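Long-range contacts in F420-reducing hydrogenase, subunit beta (Methanothermobacter marburgensis, PDB 4OMF), which probably passes electrons from hydrogen oxidation, through a bound iron-sulfur cluster and FAD, to coenzyme F420 as the beta subunit of the F420-reducing hydrogenase: residues 30-35 against 227-232; 193-198 against 259-264. All blocks are in the same frame, centred on the assembly; numbering follows the deposited sequence.

How the contacts relate
Both contacts touch FAD, but their centres lie about 28 Å apart, on opposite sides of the chain's centre. Contact 1 is a buried crossing of two helices, 28-39 and 224-235. Its chemistry is mainly apolar, with one polar pair toward a partly exposed glutamine, and it meets FAD at a phosphate. Contact 2 sets a loop without regular structure against helix 251-275 and is only partly buried. Here lysines grip backbone carbonyls, and the loop supplies a cluster ligand and a tyrosine for the flavin ring. The two contacts share no helix or strand, and their segments alternate along the chain.

Contact 1 (30-35 against 227-232); sequences TGLLAY and DSIFKQ. With FAD (flavin-adenine dinucleotide), chain R.
Leu32 reaches across to helix 224-235 with one methyl, CD1. That methyl sits 3.9 Å from Ile229 CG2 and equally close to the backbone CA of Phe230. It also meets the Phe230 ring at its edge, near the ring plane, with CD1 to CD1 at 4.2 Å. Leu32 places CG anti to its backbone N (chi1 -166°), which turns the branch toward helix 224-235. The Leu32 and Ile229 side chains cross at about a right angle. Phe230 starts away from helix 28-39, and its ring packs against Phe239 and Val219.

One turn further on, Tyr35 also extends across, with its CG anti to the backbone N. Its hydroxyl accepts a hydrogen bond from Gln232 NE2, with NE2 to OH at 3.1 Å. The bond is bent, with an N-H...O angle of 141°, and the hydroxyl is tilted out of the amide plane. The ring and amide planes are nearly perpendicular. Gln232 CB adds a contact, 3.5 Å from Tyr35 OH, so the hydroxyl meets both the start and the end of this side chain.

Thr30 serves the cofactor instead. Its OG1 donates to FAD O2A at 2.6 Å, and its backbone N donates to the same phosphate oxygen. Ala72 and Lys69 pack on the Thr30 side chain.

The axes of segments 30-35 and 227-232 cross at 95° and come within 10.2 Å of each other. This is a near-perpendicular helix-helix packing, in which one of the two helices also binds the FAD diphosphate near its N-terminal end.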
ATOM      1  N   THR C  30      34.583 -20.623  -1.083  1.00 17.01           N
ATOM      2  CA  THR C  30      34.106 -21.912  -0.573  1.00 24.65           C
ATOM      3  C   THR C  30      35.098 -22.510   0.446  1.00 27.18           C
ATOM      4  O   THR C  30      34.702 -23.004   1.503  1.00 26.14           O
ATOM      5  CB  THR C  30      33.867 -22.922  -1.718  1.00 20.20           C
ATOM      6  OG1 THR C  30      32.833 -22.430  -2.589  1.00 21.46           O
ATOM      7  CG2 THR C  30      33.458 -24.282  -1.151  1.00 22.68           C
ATOM      8  N   GLY C  31      36.384 -22.458   0.121  1.00 21.05           N
ATOM      9  CA  GLY C  31      37.431 -22.948   1.001  1.00 22.64           C
ATOM     10  C   GLY C  31      37.486 -22.225   2.341  1.00 21.60           C
ATOM     11  O   GLY C  31      37.654 -22.848   3.390  1.00 20.78           O
ATOM     12  N   LEU C  32      37.333 -20.911   2.324  1.00 20.54           N
ATOM     13  CA  LEU C  32      37.458 -20.153   3.561  1.00 20.97           C
ATOM     14  C   LEU C  32      36.228 -20.291   4.454  1.00 18.37           C
ATOM     15  O   LEU C  32      36.361 -20.437   5.680  1.00 18.74           O
ATOM     16  CB  LEU C  32      37.715 -18.684   3.261  1.00 25.17           C
ATOM     17  CG  LEU C  32      38.201 -17.848   4.443  1.00 27.42           C
ATOM     18  CD1 LEU C  32      39.498 -18.400   5.037  1.00 25.53           C
ATOM     19  CD2 LEU C  32      38.374 -16.415   3.968  1.00 27.78           C
ATOM     20  N   LEU C  33      35.040 -20.279   3.852  1.00 21.05           N
ATOM     21  CA  LEU C  33      33.811 -20.488   4.611  1.00 19.70           C
ATOM     22  C   LEU C  33      33.798 -21.901   5.168  1.00 19.87           C
ATOM     23  O   LEU C  33      33.359 -22.137   6.298  1.00 20.86           O
ATOM     24  CB  LEU C  33      32.560 -20.246   3.745  1.00 18.85           C
ATOM     25  CG  LEU C  33      32.346 -18.774   3.361  1.00 18.87           C
ATOM     26  CD1 LEU C  33      31.188 -18.649   2.362  1.00 21.99           C
ATOM     27  CD2 LEU C  33      32.115 -17.915   4.583  1.00 23.00           C
ATOM     28  N   ALA C  34      34.294 -22.848   4.381  1.00 22.28           N
ATOM     29  CA  ALA C  34      34.321 -24.242   4.840  1.00 25.72           C
ATOM     30  C   ALA C  34      35.276 -24.402   6.016  1.00 24.88           C
ATOM     31  O   ALA C  34      34.995 -25.132   6.965  1.00 25.64           O
ATOM     32  CB  ALA C  34      34.720 -25.185   3.704  1.00 26.11           C
ATOM     33  N   TYR C  35      36.410 -23.713   5.953  1.00 22.43           N
ATOM     34  CA  TYR C  35      37.381 -23.784   7.033  1.00 20.07           C
ATOM     35  C   TYR C  35      36.796 -23.171   8.308  1.00 22.01           C
ATOM     36  O   TYR C  35      36.912 -23.746   9.399  1.00 23.82           O
ATOM     37  CB  TYR C  35      38.671 -23.057   6.650  1.00 22.20           C
ATOM     38  CG  TYR C  35      39.607 -22.917   7.812  1.00 22.62           C
ATOM     39  CD1 TYR C  35      40.305 -24.021   8.280  1.00 24.08           C
ATOM     40  CD2 TYR C  35      39.781 -21.697   8.458  1.00 22.32           C
ATOM     41  CE1 TYR C  35      41.164 -23.925   9.346  1.00 32.73           C
ATOM     42  CE2 TYR C  35      40.641 -21.590   9.539  1.00 32.55           C
ATOM     43  CZ  TYR C  35      41.328 -22.715   9.973  1.00 33.92           C
ATOM     44  OH  TYR C  35      42.187 -22.650  11.042  1.00 38.45           O
ATOM     45  N   ASP C 227      42.250 -11.031   7.994  1.00 24.15           N
ATOM     46  CA  ASP C 227      43.629 -11.435   7.874  1.00 23.81           C
ATOM     47  C   ASP C 227      43.901 -12.674   8.726  1.00 25.87           C
ATOM     48  O   ASP C 227      44.554 -13.613   8.280  1.00 28.68           O
ATOM     49  CB  ASP C 227      44.544 -10.272   8.273  1.00 25.35           C
ATOM     50  CG  ASP C 227      46.004 -10.546   7.977  1.00 30.03           C
ATOM     51  OD1 ASP C 227      46.402 -10.596   6.786  1.00 32.26           O
ATOM     52  OD2 ASP C 227      46.767 -10.685   8.941  1.00 32.37           O
ATOM     53  N   SER C 228      43.380 -12.689   9.947  1.00 30.68           N
ATOM     54  CA  SER C 228      43.730 -13.759  10.866  1.00 30.36           C
ATOM     55  C   SER C 228      43.081 -15.068  10.439  1.00 30.12           C
ATOM     56  O   SER C 228      43.708 -16.112  10.499  1.00 30.69           O
ATOM     57  CB  SER C 228      43.340 -13.391  12.297  1.00 31.11           C
ATOM     58  OG  SER C 228      42.148 -14.028  12.676  1.00 37.71           O
ATOM     59  N   ILE C 229      41.830 -15.016   9.989  1.00 26.28           N
ATOM     60  CA  ILE C 229      41.145 -16.234   9.561  1.00 29.69           C
ATOM     61  C   ILE C 229      41.769 -16.801   8.282  1.00 28.29           C
ATOM     62  O   ILE C 229      41.972 -18.006   8.173  1.00 29.94           O
ATOM     63  CB  ILE C 229      39.625 -15.995   9.341  1.00 24.92           C
ATOM     64  CG1 ILE C 229      38.939 -15.609  10.664  1.00 27.38           C
ATOM     65  CG2 ILE C 229      38.969 -17.236   8.762  1.00 24.41           C
ATOM     66  CD1 ILE C 229      37.460 -15.271  10.537  1.00 27.92           C
ATOM     67  N   PHE C 230      42.081 -15.941   7.317  1.00 29.85           N
ATOM     68  CA  PHE C 230      42.707 -16.415   6.093  1.00 27.92           C
ATOM     69  C   PHE C 230      44.125 -16.950   6.364  1.00 27.74           C
ATOM     70  O   PHE C 230      44.496 -18.008   5.846  1.00 28.45           O
ATOM     71  CB  PHE C 230      42.727 -15.317   5.025  1.00 26.29           C
ATOM     72  CG  PHE C 230      43.349 -15.767   3.720  1.00 29.83           C
ATOM     73  CD1 PHE C 230      42.675 -16.648   2.885  1.00 30.77           C
ATOM     74  CD2 PHE C 230      44.611 -15.335   3.346  1.00 33.59           C
ATOM     75  CE1 PHE C 230      43.244 -17.078   1.689  1.00 28.88           C
ATOM     76  CE2 PHE C 230      45.185 -15.760   2.156  1.00 32.29           C
ATOM     77  CZ  PHE C 230      44.492 -16.637   1.326  1.00 27.06           C
ATOM     78  N   LYS C 231      44.912 -16.257   7.189  1.00 30.29           N
ATOM     79  CA  LYS C 231      46.244 -16.746   7.531  1.00 34.07           C
ATOM     80  C   LYS C 231      46.177 -18.113   8.217  1.00 34.86           C
ATOM     81  O   LYS C 231      47.003 -18.997   7.934  1.00 30.55           O
ATOM     82  CB  LYS C 231      46.995 -15.752   8.433  1.00 41.84           C
ATOM     83  CG  LYS C 231      47.452 -14.453   7.764  1.00 47.55           C
ATOM     84  CD  LYS C 231      48.386 -14.693   6.583  1.00 53.61           C
ATOM     85  CE  LYS C 231      49.237 -13.446   6.268  1.00 54.67           C
ATOM     86  NZ  LYS C 231      48.421 -12.264   5.825  1.00 54.17           N
ATOM     87  N   GLN C 232      45.211 -18.277   9.120  1.00 34.75           N
ATOM     88  CA  GLN C 232      44.954 -19.569   9.782  1.00 33.58           C
ATOM     89  C   GLN C 232      44.737 -20.705   8.790  1.00 32.31           C
ATOM     90  O   GLN C 232      45.262 -21.801   8.975  1.00 31.66           O
ATOM     91  CB  GLN C 232      43.723 -19.491  10.691  1.00 35.04           C
ATOM     92  CG  GLN C 232      43.986 -19.174  12.140  1.00 39.01           C
ATOM     93  CD  GLN C 232      42.703 -19.193  12.953  1.00 43.24           C
ATOM     94  OE1 GLN C 232      42.250 -18.153  13.430  1.00 47.49           O
ATOM     95  NE2 GLN C 232      42.093 -20.376  13.091  1.00 39.85           N
TER
HETATM   96  PA  FAD R 405      33.776 -20.158  -5.201  1.00 21.12           P
HETATM   97  O1A FAD R 405      33.478 -20.463  -6.646  1.00 20.55           O
HETATM   98  O2A FAD R 405      34.395 -21.150  -4.261  1.00 22.67           O
HETATM   99  O5B FAD R 405      32.413 -19.675  -4.532  1.00 21.12           O
HETATM  100  C5B FAD R 405      31.756 -18.581  -5.189  1.00 21.81           C
HETATM  101  C4B FAD R 405      30.860 -17.899  -4.153  1.00 23.30           C
HETATM  102  O4B FAD R 405      30.232 -16.765  -4.754  1.00 24.29           O
HETATM  103  C3B FAD R 405      29.762 -18.852  -3.696  1.00 24.79           C
HETATM  104  O3B FAD R 405      29.659 -18.891  -2.265  1.00 21.05           O
HETATM  105  C2B FAD R 405      28.502 -18.236  -4.286  1.00 25.17           C
HETATM  106  O2B FAD R 405      27.381 -18.432  -3.409  1.00 29.28           O
HETATM  107  C1B FAD R 405      28.852 -16.766  -4.427  1.00 19.96           C
HETATM  108  N9A FAD R 405      28.070 -16.162  -5.521  1.00 18.57           N
HETATM  109  C8A FAD R 405      27.997 -16.621  -6.782  1.00 19.52           C
HETATM  110  N7A FAD R 405      27.205 -15.823  -7.536  1.00 17.65           N
HETATM  111  C5A FAD R 405      26.768 -14.826  -6.718  1.00 18.43           C
HETATM  112  C6A FAD R 405      25.877 -13.653  -6.868  1.00 22.65           C
HETATM  113  N6A FAD R 405      25.268 -13.372  -8.051  1.00 21.71           N
HETATM  114  N1A FAD R 405      25.700 -12.878  -5.785  1.00 20.14           N
HETATM  115  C2A FAD R 405      26.262 -13.154  -4.589  1.00 21.72           C
HETATM  116  N3A FAD R 405      27.076 -14.213  -4.370  1.00 21.49           N
HETATM  117  C4A FAD R 405      27.348 -15.058  -5.396  1.00 20.42           C
HETATM  118  N1  FAD R 405      35.611 -11.165 -10.159  1.00 21.47           N
HETATM  119  C2  FAD R 405      36.556 -10.237 -10.590  1.00 20.74           C
HETATM  120  O2  FAD R 405      37.765 -10.530 -10.509  1.00 22.08           O
HETATM  121  N3  FAD R 405      36.124  -9.036 -11.136  1.00 19.91           N
HETATM  122  C4  FAD R 405      34.780  -8.731 -11.209  1.00 22.00           C
HETATM  123  O4  FAD R 405      34.436  -7.622 -11.673  1.00 20.32           O
HETATM  124  C4X FAD R 405      33.886  -9.849 -11.408  1.00 22.69           C
HETATM  125  N5  FAD R 405      32.458  -9.490 -11.604  1.00 19.24           N
HETATM  126  C5X FAD R 405      31.570 -10.189 -10.666  1.00 21.18           C
HETATM  127  C6  FAD R 405      30.214  -9.837 -10.770  1.00 18.08           C
HETATM  128  C7  FAD R 405      29.245 -10.584 -10.089  1.00 19.78           C
HETATM  129  C7M FAD R 405      27.774 -10.203 -10.185  1.00 19.56           C
HETATM  130  C8  FAD R 405      29.660 -11.679  -9.333  1.00 19.24           C
HETATM  131  C8M FAD R 405      28.709 -12.569  -8.555  1.00 20.29           C
HETATM  132  C9  FAD R 405      31.019 -12.047  -9.236  1.00 19.54           C
HETATM  133  C9A FAD R 405      31.980 -11.355  -9.982  1.00 19.92           C
HETATM  134  N10 FAD R 405      33.357 -11.652  -9.813  1.00 19.58           N
HETATM  135  C10 FAD R 405      34.312 -11.028 -10.595  1.00 21.69           C
HETATM  136  C1' FAD R 405      33.870 -12.573  -8.780  1.00 20.57           C
HETATM  137  C2' FAD R 405      34.093 -13.985  -9.258  1.00 21.20           C
HETATM  138  O2' FAD R 405      33.450 -14.307 -10.404  1.00 21.08           O
HETATM  139  C3' FAD R 405      34.074 -14.888  -8.257  1.00 20.94           C
HETATM  140  O3' FAD R 405      32.837 -15.116  -7.752  1.00 22.09           O
HETATM  141  C4' FAD R 405      35.168 -14.775  -7.209  1.00 19.98           C
HETATM  142  O4' FAD R 405      36.483 -14.739  -7.803  1.00 23.63           O
HETATM  143  C5' FAD R 405      35.072 -15.917  -6.191  1.00 19.12           C
HETATM  144  O5' FAD R 405      35.565 -17.116  -6.768  1.00 20.17           O
HETATM  145  P   FAD R 405      36.001 -18.356  -5.856  1.00 21.05           P
HETATM  146  O1P FAD R 405      36.921 -17.807  -4.788  1.00 21.39           O
HETATM  147  O2P FAD R 405      36.508 -19.468  -6.727  1.00 20.62           O
HETATM  148  O3P FAD R 405      34.602 -18.762  -5.128  1.00 22.88           O

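Contact 2 (193-198 against 259-264); sequences KICKDY and AQKKEK. With SF4 (iron/sulfur cluster), chain N; FAD (flavin-adenine dinucleotide), chain R.
Lys261 runs from helix 251-275 to the loop as a fully extended chain and ends between the loop backbone and the cluster. Its NZ donates to Asp197 O at 2.7 Å, from above the carbonyl plane. Cys134 O is a second acceptor. The same nitrogen lies 3.5 Å from Cys195 SG and 3.4 Å from S1 of the cluster, so its charge may help stabilise the reduced cluster. Cys195 SG binds iron FE2 at 2.4 Å.

Tyr198 crosses the lysine chain at about a right angle, with its CB 3.7 Å from Lys261 CD. Its ring reaches on to the flavin. Tyr198 OH accepts a hydrogen bond from FAD N3 at 3.0 Å, and FAD O4 lies at the ring edge.

Lys262 lies against the Lys196 carbonyl. A bend at its last torsion (chi4 -60°) turns NZ back to Lys196 O, 2.9 Å away, and NZ also forms a salt bridge with Glu201. Lys264 NZ reaches Cys195 O through a water.

The arrangement is a cysteine-ligated [4Fe-4S] site beside a flavin pocket, consistent with electron transfer between them.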
ATOM      1  N   LYS C 193      25.899   2.110 -12.435  1.00 18.38           N
ATOM      2  CA  LYS C 193      26.585   3.245 -13.060  1.00 23.20           C
ATOM      3  C   LYS C 193      27.335   4.116 -12.068  1.00 22.10           C
ATOM      4  O   LYS C 193      28.325   4.746 -12.432  1.00 20.70           O
ATOM      5  CB  LYS C 193      25.590   4.143 -13.819  1.00 27.16           C
ATOM      6  CG  LYS C 193      25.110   3.649 -15.157  1.00 29.56           C
ATOM      7  CD  LYS C 193      23.999   4.585 -15.690  1.00 34.67           C
ATOM      8  CE  LYS C 193      23.085   3.859 -16.686  1.00 38.74           C
ATOM      9  NZ  LYS C 193      21.841   4.634 -17.076  1.00 42.64           N
ATOM     10  N   ILE C 194      26.851   4.183 -10.828  1.00 17.92           N
ATOM     11  CA  ILE C 194      27.440   5.096  -9.846  1.00 17.69           C
ATOM     12  C   ILE C 194      28.222   4.343  -8.777  1.00 21.28           C
ATOM     13  O   ILE C 194      28.628   4.909  -7.760  1.00 20.52           O
ATOM     14  CB  ILE C 194      26.354   5.988  -9.202  1.00 18.70           C
ATOM     15  CG1 ILE C 194      25.325   5.163  -8.414  1.00 24.04           C
ATOM     16  CG2 ILE C 194      25.655   6.833 -10.284  1.00 20.99           C
ATOM     17  CD1 ILE C 194      24.308   6.060  -7.708  1.00 26.38           C
ATOM     18  N   CYS C 195      28.494   3.071  -9.033  1.00 20.61           N
ATOM     19  CA  CYS C 195      29.221   2.261  -8.070  1.00 18.64           C
ATOM     20  C   CYS C 195      30.748   2.512  -8.160  1.00 21.12           C
ATOM     21  O   CYS C 195      31.342   2.395  -9.240  1.00 21.73           O
ATOM     22  CB  CYS C 195      28.922   0.789  -8.290  1.00 16.24           C
ATOM     23  SG  CYS C 195      29.718  -0.273  -7.031  1.00 18.82           S
ATOM     24  N   LYS C 196      31.371   2.862  -7.035  1.00 19.47           N
ATOM     25  CA  LYS C 196      32.800   3.212  -7.012  1.00 24.58           C
ATOM     26  C   LYS C 196      33.694   2.079  -6.510  1.00 24.02           C
ATOM     27  O   LYS C 196      34.926   2.169  -6.572  1.00 25.87           O
ATOM     28  CB  LYS C 196      33.045   4.448  -6.119  1.00 26.95           C
ATOM     29  CG  LYS C 196      32.356   5.722  -6.594  1.00 31.58           C
ATOM     30  CD  LYS C 196      31.920   6.621  -5.425  1.00 42.62           C
ATOM     31  CE  LYS C 196      33.074   7.425  -4.845  1.00 44.45           C
ATOM     32  NZ  LYS C 196      32.610   8.565  -3.980  1.00 43.65           N
ATOM     33  N   ASP C 197      33.078   1.032  -5.987  1.00 21.67           N
ATOM     34  CA  ASP C 197      33.797   0.009  -5.236  1.00 19.67           C
ATOM     35  C   ASP C 197      33.986  -1.242  -6.107  1.00 20.81           C
ATOM     36  O   ASP C 197      33.029  -1.968  -6.376  1.00 20.65           O
ATOM     37  CB  ASP C 197      33.005  -0.303  -3.950  1.00 21.91           C
ATOM     38  CG  ASP C 197      33.774  -1.143  -2.927  1.00 25.93           C
ATOM     39  OD1 ASP C 197      34.701  -1.900  -3.288  1.00 25.22           O
ATOM     40  OD2 ASP C 197      33.393  -1.059  -1.736  1.00 23.38           O
ATOM     41  N   TYR C 198      35.227  -1.482  -6.532  1.00 20.25           N
ATOM     42  CA  TYR C 198      35.525  -2.641  -7.363  1.00 21.54           C
ATOM     43  C   TYR C 198      35.929  -3.857  -6.543  1.00 19.83           C
ATOM     44  O   TYR C 198      35.442  -4.957  -6.774  1.00 23.52           O
ATOM     45  CB  TYR C 198      36.634  -2.314  -8.368  1.00 24.71           C
ATOM     46  CG  TYR C 198      36.964  -3.475  -9.286  1.00 23.56           C
ATOM     47  CD1 TYR C 198      35.971  -4.092 -10.032  1.00 28.84           C
ATOM     48  CD2 TYR C 198      38.257  -3.951  -9.405  1.00 29.19           C
ATOM     49  CE1 TYR C 198      36.262  -5.145 -10.876  1.00 27.10           C
ATOM     50  CE2 TYR C 198      38.552  -5.013 -10.252  1.00 28.44           C
ATOM     51  CZ  TYR C 198      37.545  -5.595 -10.983  1.00 22.11           C
ATOM     52  OH  TYR C 198      37.809  -6.647 -11.827  1.00 29.66           O
ATOM     53  N   ALA C 259      40.568   1.754 -10.889  1.00 27.22           N
ATOM     54  CA  ALA C 259      40.607   3.179 -11.216  1.00 25.05           C
ATOM     55  C   ALA C 259      39.643   3.518 -12.349  1.00 27.77           C
ATOM     56  O   ALA C 259      39.013   4.577 -12.324  1.00 29.08           O
ATOM     57  CB  ALA C 259      42.039   3.620 -11.584  1.00 28.76           C
ATOM     58  N   GLN C 260      39.539   2.633 -13.347  1.00 26.57           N
ATOM     59  CA  GLN C 260      38.542   2.800 -14.408  1.00 27.67           C
ATOM     60  C   GLN C 260      37.143   2.869 -13.802  1.00 26.76           C
ATOM     61  O   GLN C 260      36.337   3.715 -14.192  1.00 26.42           O
ATOM     62  CB  GLN C 260      38.594   1.658 -15.437  1.00 31.31           C
ATOM     63  CG  GLN C 260      39.788   1.718 -16.395  1.00 39.89           C
ATOM     64  CD  GLN C 260      39.750   0.629 -17.450  1.00 42.11           C
ATOM     65  OE1 GLN C 260      38.839  -0.188 -17.476  1.00 44.46           O
ATOM     66  NE2 GLN C 260      40.738   0.626 -18.337  1.00 49.59           N
ATOM     67  N   LYS C 261      36.855   1.980 -12.857  1.00 22.45           N
ATOM     68  CA  LYS C 261      35.489   1.921 -12.310  1.00 21.09           C
ATOM     69  C   LYS C 261      35.175   3.214 -11.567  1.00 24.16           C
ATOM     70  O   LYS C 261      34.084   3.768 -11.701  1.00 24.38           O
ATOM     71  CB  LYS C 261      35.299   0.722 -11.390  1.00 25.71           C
ATOM     72  CG  LYS C 261      33.840   0.500 -10.970  1.00 22.07           C
ATOM     73  CD  LYS C 261      33.707  -0.682 -10.029  1.00 17.22           C
ATOM     74  CE  LYS C 261      32.210  -0.958  -9.757  1.00 16.69           C
ATOM     75  NZ  LYS C 261      32.017  -2.105  -8.837  1.00 17.29           N
ATOM     76  N   LYS C 262      36.144   3.700 -10.799  1.00 23.98           N
ATOM     77  CA  LYS C 262      35.933   4.904 -10.001  1.00 25.97           C
ATOM     78  C   LYS C 262      35.759   6.142 -10.877  1.00 24.82           C
ATOM     79  O   LYS C 262      34.926   6.994 -10.590  1.00 26.09           O
ATOM     80  CB  LYS C 262      37.088   5.122  -9.027  1.00 31.92           C
ATOM     81  CG  LYS C 262      37.068   4.186  -7.839  1.00 37.87           C
ATOM     82  CD  LYS C 262      38.236   4.459  -6.916  1.00 41.36           C
ATOM     83  CE  LYS C 262      38.385   3.361  -5.874  1.00 43.54           C
ATOM     84  NZ  LYS C 262      37.178   3.213  -5.017  1.00 40.91           N
ATOM     85  N   GLU C 263      36.557   6.252 -11.940  1.00 24.39           N
ATOM     86  CA  GLU C 263      36.442   7.406 -12.815  1.00 29.00           C
ATOM     87  C   GLU C 263      35.076   7.433 -13.500  1.00 27.82           C
ATOM     88  O   GLU C 263      34.465   8.501 -13.654  1.00 28.63           O
ATOM     89  CB  GLU C 263      37.560   7.394 -13.856  1.00 31.79           C
ATOM     90  CG  GLU C 263      37.559   8.578 -14.779  1.00 42.88           C
ATOM     91  CD  GLU C 263      38.842   8.652 -15.573  1.00 56.71           C
ATOM     92  OE1 GLU C 263      39.919   8.478 -14.961  1.00 58.78           O
ATOM     93  OE2 GLU C 263      38.774   8.859 -16.804  1.00 64.34           O
ATOM     94  N   LYS C 264      34.603   6.256 -13.897  1.00 26.57           N
ATOM     95  CA  LYS C 264      33.325   6.141 -14.590  1.00 27.19           C
ATOM     96  C   LYS C 264      32.193   6.538 -13.646  1.00 20.97           C
ATOM     97  O   LYS C 264      31.267   7.274 -14.007  1.00 25.52           O
ATOM     98  CB  LYS C 264      33.127   4.713 -15.097  1.00 31.96           C
ATOM     99  CG  LYS C 264      31.803   4.457 -15.788  1.00 38.48           C
ATOM    100  CD  LYS C 264      31.769   3.056 -16.385  1.00 40.49           C
ATOM    101  CE  LYS C 264      31.973   1.998 -15.318  1.00 44.84           C
ATOM    102  NZ  LYS C 264      30.833   1.955 -14.374  1.00 50.29           N
TER
HETATM  103 FE1  SF4 N 401      26.653  -3.899  -6.890  1.00 18.03          FE
HETATM  104 FE2  SF4 N 401      28.486  -2.169  -7.704  1.00 18.51          FE
HETATM  105 FE3  SF4 N 401      26.647  -3.019  -9.442  1.00 18.06          FE
HETATM  106 FE4  SF4 N 401      28.529  -4.760  -8.621  1.00 19.02          FE
HETATM  107  S1  SF4 N 401      28.905  -2.833  -9.862  1.00 17.99           S
HETATM  108  S2  SF4 N 401      26.245  -5.167  -8.723  1.00 17.14           S
HETATM  109  S3  SF4 N 401      28.926  -4.056  -6.506  1.00 17.38           S
HETATM  110  S4  SF4 N 401      26.241  -1.737  -7.584  1.00 19.33           S
HETATM  111  PA  FAD R 405      33.776 -20.158  -5.201  1.00 21.12           P
HETATM  112  O1A FAD R 405      33.478 -20.463  -6.646  1.00 20.55           O
HETATM  113  O2A FAD R 405      34.395 -21.150  -4.261  1.00 22.67           O
HETATM  114  O5B FAD R 405      32.413 -19.675  -4.532  1.00 21.12           O
HETATM  115  C5B FAD R 405      31.756 -18.581  -5.189  1.00 21.81           C
HETATM  116  C4B FAD R 405      30.860 -17.899  -4.153  1.00 23.30           C
HETATM  117  O4B FAD R 405      30.232 -16.765  -4.754  1.00 24.29           O
HETATM  118  C3B FAD R 405      29.762 -18.852  -3.696  1.00 24.79           C
HETATM  119  O3B FAD R 405      29.659 -18.891  -2.265  1.00 21.05           O
HETATM  120  C2B FAD R 405      28.502 -18.236  -4.286  1.00 25.17           C
HETATM  121  O2B FAD R 405      27.381 -18.432  -3.409  1.00 29.28           O
HETATM  122  C1B FAD R 405      28.852 -16.766  -4.427  1.00 19.96           C
HETATM  123  N9A FAD R 405      28.070 -16.162  -5.521  1.00 18.57           N
HETATM  124  C8A FAD R 405      27.997 -16.621  -6.782  1.00 19.52           C
HETATM  125  N7A FAD R 405      27.205 -15.823  -7.536  1.00 17.65           N
HETATM  126  C5A FAD R 405      26.768 -14.826  -6.718  1.00 18.43           C
HETATM  127  C6A FAD R 405      25.877 -13.653  -6.868  1.00 22.65           C
HETATM  128  N6A FAD R 405      25.268 -13.372  -8.051  1.00 21.71           N
HETATM  129  N1A FAD R 405      25.700 -12.878  -5.785  1.00 20.14           N
HETATM  130  C2A FAD R 405      26.262 -13.154  -4.589  1.00 21.72           C
HETATM  131  N3A FAD R 405      27.076 -14.213  -4.370  1.00 21.49           N
HETATM  132  C4A FAD R 405      27.348 -15.058  -5.396  1.00 20.42           C
HETATM  133  N1  FAD R 405      35.611 -11.165 -10.159  1.00 21.47           N
HETATM  134  C2  FAD R 405      36.556 -10.237 -10.590  1.00 20.74           C
HETATM  135  O2  FAD R 405      37.765 -10.530 -10.509  1.00 22.08           O
HETATM  136  N3  FAD R 405      36.124  -9.036 -11.136  1.00 19.91           N
HETATM  137  C4  FAD R 405      34.780  -8.731 -11.209  1.00 22.00           C
HETATM  138  O4  FAD R 405      34.436  -7.622 -11.673  1.00 20.32           O
HETATM  139  C4X FAD R 405      33.886  -9.849 -11.408  1.00 22.69           C
HETATM  140  N5  FAD R 405      32.458  -9.490 -11.604  1.00 19.24           N
HETATM  141  C5X FAD R 405      31.570 -10.189 -10.666  1.00 21.18           C
HETATM  142  C6  FAD R 405      30.214  -9.837 -10.770  1.00 18.08           C
HETATM  143  C7  FAD R 405      29.245 -10.584 -10.089  1.00 19.78           C
HETATM  144  C7M FAD R 405      27.774 -10.203 -10.185  1.00 19.56           C
HETATM  145  C8  FAD R 405      29.660 -11.679  -9.333  1.00 19.24           C
HETATM  146  C8M FAD R 405      28.709 -12.569  -8.555  1.00 20.29           C
HETATM  147  C9  FAD R 405      31.019 -12.047  -9.236  1.00 19.54           C
HETATM  148  C9A FAD R 405      31.980 -11.355  -9.982  1.00 19.92           C
HETATM  149  N10 FAD R 405      33.357 -11.652  -9.813  1.00 19.58           N
HETATM  150  C10 FAD R 405      34.312 -11.028 -10.595  1.00 21.69           C
HETATM  151  C1' FAD R 405      33.870 -12.573  -8.780  1.00 20.57           C
HETATM  152  C2' FAD R 405      34.093 -13.985  -9.258  1.00 21.20           C
HETATM  153  O2' FAD R 405      33.450 -14.307 -10.404  1.00 21.08           O
HETATM  154  C3' FAD R 405      34.074 -14.888  -8.257  1.00 20.94           C
HETATM  155  O3' FAD R 405      32.837 -15.116  -7.752  1.00 22.09           O
HETATM  156  C4' FAD R 405      35.168 -14.775  -7.209  1.00 19.98           C
HETATM  157  O4' FAD R 405      36.483 -14.739  -7.803  1.00 23.63           O
HETATM  158  C5' FAD R 405      35.072 -15.917  -6.191  1.00 19.12           C
HETATM  159  O5' FAD R 405      35.565 -17.116  -6.768  1.00 20.17           O
HETATM  160  P   FAD R 405      36.001 -18.356  -5.856  1.00 21.05           P
HETATM  161  O1P FAD R 405      36.921 -17.807  -4.788  1.00 21.39           O
HETATM  162  O2P FAD R 405      36.508 -19.468  -6.727  1.00 20.62           O
HETATM  163  O3P FAD R 405      34.602 -18.762  -5.128  1.00 22.88           O
HETATM  164  O   HOH W   1      30.512   1.760 -11.798  1.00 38.89           O